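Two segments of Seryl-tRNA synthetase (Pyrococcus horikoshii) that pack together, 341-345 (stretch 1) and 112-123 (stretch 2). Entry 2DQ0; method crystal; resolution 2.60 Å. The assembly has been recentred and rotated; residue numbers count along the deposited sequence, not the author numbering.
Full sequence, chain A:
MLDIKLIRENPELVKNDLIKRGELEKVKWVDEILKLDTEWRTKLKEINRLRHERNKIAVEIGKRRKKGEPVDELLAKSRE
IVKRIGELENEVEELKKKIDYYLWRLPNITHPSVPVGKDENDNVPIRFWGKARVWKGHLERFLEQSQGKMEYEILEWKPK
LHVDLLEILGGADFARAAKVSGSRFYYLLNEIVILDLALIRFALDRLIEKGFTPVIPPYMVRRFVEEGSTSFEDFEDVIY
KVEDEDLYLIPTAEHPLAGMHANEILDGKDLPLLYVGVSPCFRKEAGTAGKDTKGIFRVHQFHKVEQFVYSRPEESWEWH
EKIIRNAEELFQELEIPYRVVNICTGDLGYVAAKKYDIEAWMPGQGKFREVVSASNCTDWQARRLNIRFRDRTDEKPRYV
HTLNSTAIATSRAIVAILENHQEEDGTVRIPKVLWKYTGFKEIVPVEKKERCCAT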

# COMPACT_ATOMS: atom_id res chain seq x y z
N VAL A 341 -27.56 3.64 11.52
CA VAL A 341 -27.54 3.98 12.92
C VAL A 341 -26.92 5.33 13.25
O VAL A 341 -26.02 5.79 12.56
CB VAL A 341 -26.80 2.85 13.68
CG1 VAL A 341 -26.40 3.30 15.06
CG2 VAL A 341 -27.68 1.62 13.76
N ASN A 342 -27.43 5.98 14.29
CA ASN A 342 -26.85 7.23 14.74
C ASN A 342 -25.98 6.79 15.89
O ASN A 342 -26.45 6.26 16.90
CB ASN A 342 -27.92 8.20 15.23
CG ASN A 342 -27.33 9.56 15.62
OD1 ASN A 342 -26.11 9.77 15.59
ND2 ASN A 342 -28.21 10.48 16.01
N ILE A 343 -24.68 6.98 15.74
CA ILE A 343 -23.75 6.57 16.75
C ILE A 343 -23.78 7.48 17.94
O ILE A 343 -23.81 8.70 17.79
CB ILE A 343 -22.36 6.48 16.13
CG1 ILE A 343 -22.40 5.33 15.11
CG2 ILE A 343 -21.28 6.29 17.22
CD1 ILE A 343 -21.17 5.24 14.29
N CYS A 344 -23.78 6.87 19.12
CA CYS A 344 -23.85 7.60 20.38
C CYS A 344 -22.53 8.22 20.82
O CYS A 344 -21.46 7.92 20.26
CB CYS A 344 -24.44 6.70 21.49
SG CYS A 344 -23.44 5.30 22.12
N THR A 345 -22.63 9.09 21.82
CA THR A 345 -21.49 9.82 22.34
C THR A 345 -20.30 8.95 22.73
O THR A 345 -19.15 9.31 22.42
CB THR A 345 -21.89 10.68 23.57
OG1 THR A 345 -22.64 9.88 24.49
CG2 THR A 345 -22.74 11.89 23.13
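Stretch 2, residues 112-123: PSVPVGKDENDN

Stretch 2 is an irregular loop that packs along the whole of stretch 1, curls around the Cys 344 side chain, and is pinned mainly by hydrogen bonds involving backbone groups. Val 114 to Val 116 are extended, and the step from Pro 115 to Val 116 runs roughly the same way as that from Cys 344 to Thr 345. Cys 344 CA lies 4.9 Å from Pro 115 CA. The chain then turns back, Asp 122 N donating to Asp 119 O (2.8 Å) and Lys 118 N to Asp 122 OD1 (2.8 Å). Beyond this bend, Asn 123 CA comes 4.7 Å from Ile 343 CA.

Asn 123 turns its amide end inward, offering a carbonyl oxygen to a backbone N: OD1 accepts a nearly straight hydrogen bond from Cys 344 N (3.0 Å). One residue on, Thr 345 N donates to Pro 115 O (3.0 Å). The threonine hydroxyl suits its place as an acceptor, for Gly 117 N donates to Thr 345 OG1 at 3.1 Å, while Thr 345 CG2 meets Val 114 CG2 at 3.4 Å. The short, polarizable Cys 344 side chain fits the pocket the loop makes, its SG 3.1 Å from Asp 119 O and 3.6 Å from both Gly 117 CA and Asp 122 CB; an ideal CB on Gly 117 would clash with this sulfur. Farther back, Asn 342 is long enough for ND2 to reach Ser 113 O in a weak hydrogen bond of 3.1 Å.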

# COMPACT_ATOMS: atom_id res chain seq x y z
N PRO A 112 -25.91 18.29 19.03
CA PRO A 112 -27.05 18.03 19.90
C PRO A 112 -27.85 16.80 19.50
O PRO A 112 -28.46 16.15 20.35
CB PRO A 112 -27.85 19.31 19.78
CG PRO A 112 -26.77 20.34 19.66
CD PRO A 112 -25.88 19.71 18.63
N SER A 113 -27.83 16.46 18.21
CA SER A 113 -28.59 15.32 17.72
C SER A 113 -27.99 13.95 18.02
O SER A 113 -28.67 12.93 17.84
CB SER A 113 -28.83 15.44 16.20
OG SER A 113 -27.62 15.47 15.46
N VAL A 114 -26.74 13.90 18.46
CA VAL A 114 -26.17 12.59 18.75
C VAL A 114 -26.64 12.15 20.11
O VAL A 114 -26.49 12.87 21.10
CB VAL A 114 -24.59 12.54 18.66
CG1 VAL A 114 -24.02 13.90 18.38
CG2 VAL A 114 -23.97 11.94 19.93
N PRO A 115 -27.25 10.95 20.16
CA PRO A 115 -27.79 10.33 21.37
C PRO A 115 -26.69 10.01 22.37
O PRO A 115 -25.56 9.74 21.96
CB PRO A 115 -28.45 9.06 20.83
CG PRO A 115 -27.60 8.72 19.63
CD PRO A 115 -27.42 10.07 18.99
N VAL A 116 -27.01 10.05 23.66
CA VAL A 116 -26.02 9.75 24.68
C VAL A 116 -25.95 8.26 24.97
O VAL A 116 -26.97 7.58 25.02
CB VAL A 116 -26.31 10.50 25.99
CG1 VAL A 116 -25.13 10.31 26.97
CG2 VAL A 116 -26.51 11.98 25.69
N GLY A 117 -24.73 7.75 25.16
CA GLY A 117 -24.55 6.34 25.41
C GLY A 117 -23.15 5.96 25.85
O GLY A 117 -22.21 6.75 25.79
N LYS A 118 -23.02 4.71 26.29
CA LYS A 118 -21.76 4.20 26.79
C LYS A 118 -20.95 3.57 25.66
O LYS A 118 -19.73 3.77 25.59
CB LYS A 118 -22.05 3.16 27.88
CG LYS A 118 -20.94 2.97 28.91
CD LYS A 118 -21.28 1.85 29.90
CE LYS A 118 -20.32 1.81 31.10
NZ LYS A 118 -20.48 2.99 32.01
N ASP A 119 -21.62 2.82 24.79
CA ASP A 119 -20.95 2.12 23.69
C ASP A 119 -21.87 1.71 22.52
O ASP A 119 -22.98 2.21 22.40
CB ASP A 119 -20.25 0.87 24.25
CG ASP A 119 -21.07 0.18 25.34
OD1 ASP A 119 -22.25 -0.17 25.08
OD2 ASP A 119 -20.53 -0.02 26.47
N GLU A 120 -21.40 0.80 21.67
CA GLU A 120 -22.16 0.33 20.50
C GLU A 120 -23.59 -0.15 20.80
O GLU A 120 -24.45 -0.16 19.93
CB GLU A 120 -21.37 -0.77 19.75
CG GLU A 120 -20.81 -1.89 20.63
CD GLU A 120 -19.61 -1.44 21.46
OE1 GLU A 120 -19.26 -2.12 22.46
OE2 GLU A 120 -19.00 -0.40 21.12
N ASN A 121 -23.85 -0.54 22.05
CA ASN A 121 -25.18 -1.00 22.40
C ASN A 121 -26.16 0.14 22.60
O ASN A 121 -27.36 -0.08 22.72
CB ASN A 121 -25.14 -1.87 23.66
CG ASN A 121 -24.44 -3.19 23.42
OD1 ASN A 121 -23.27 -3.38 23.79
ND2 ASN A 121 -25.14 -4.11 22.77
N ASP A 122 -25.64 1.36 22.65
CA ASP A 122 -26.48 2.54 22.83
C ASP A 122 -26.66 3.29 21.51
O ASP A 122 -27.32 4.33 21.44
CB ASP A 122 -25.89 3.45 23.92
CG ASP A 122 -26.14 2.92 25.33
OD1 ASP A 122 -25.28 3.14 26.22
OD2 ASP A 122 -27.19 2.28 25.57
N ASN A 123 -26.06 2.76 20.46
CA ASN A 123 -26.21 3.40 19.17
C ASN A 123 -27.69 3.30 18.83
O ASN A 123 -28.36 2.33 19.20
CB ASN A 123 -25.36 2.70 18.12
CG ASN A 123 -23.90 3.06 18.25
OD1 ASN A 123 -23.52 3.85 19.11
ND2 ASN A 123 -23.07 2.48 17.39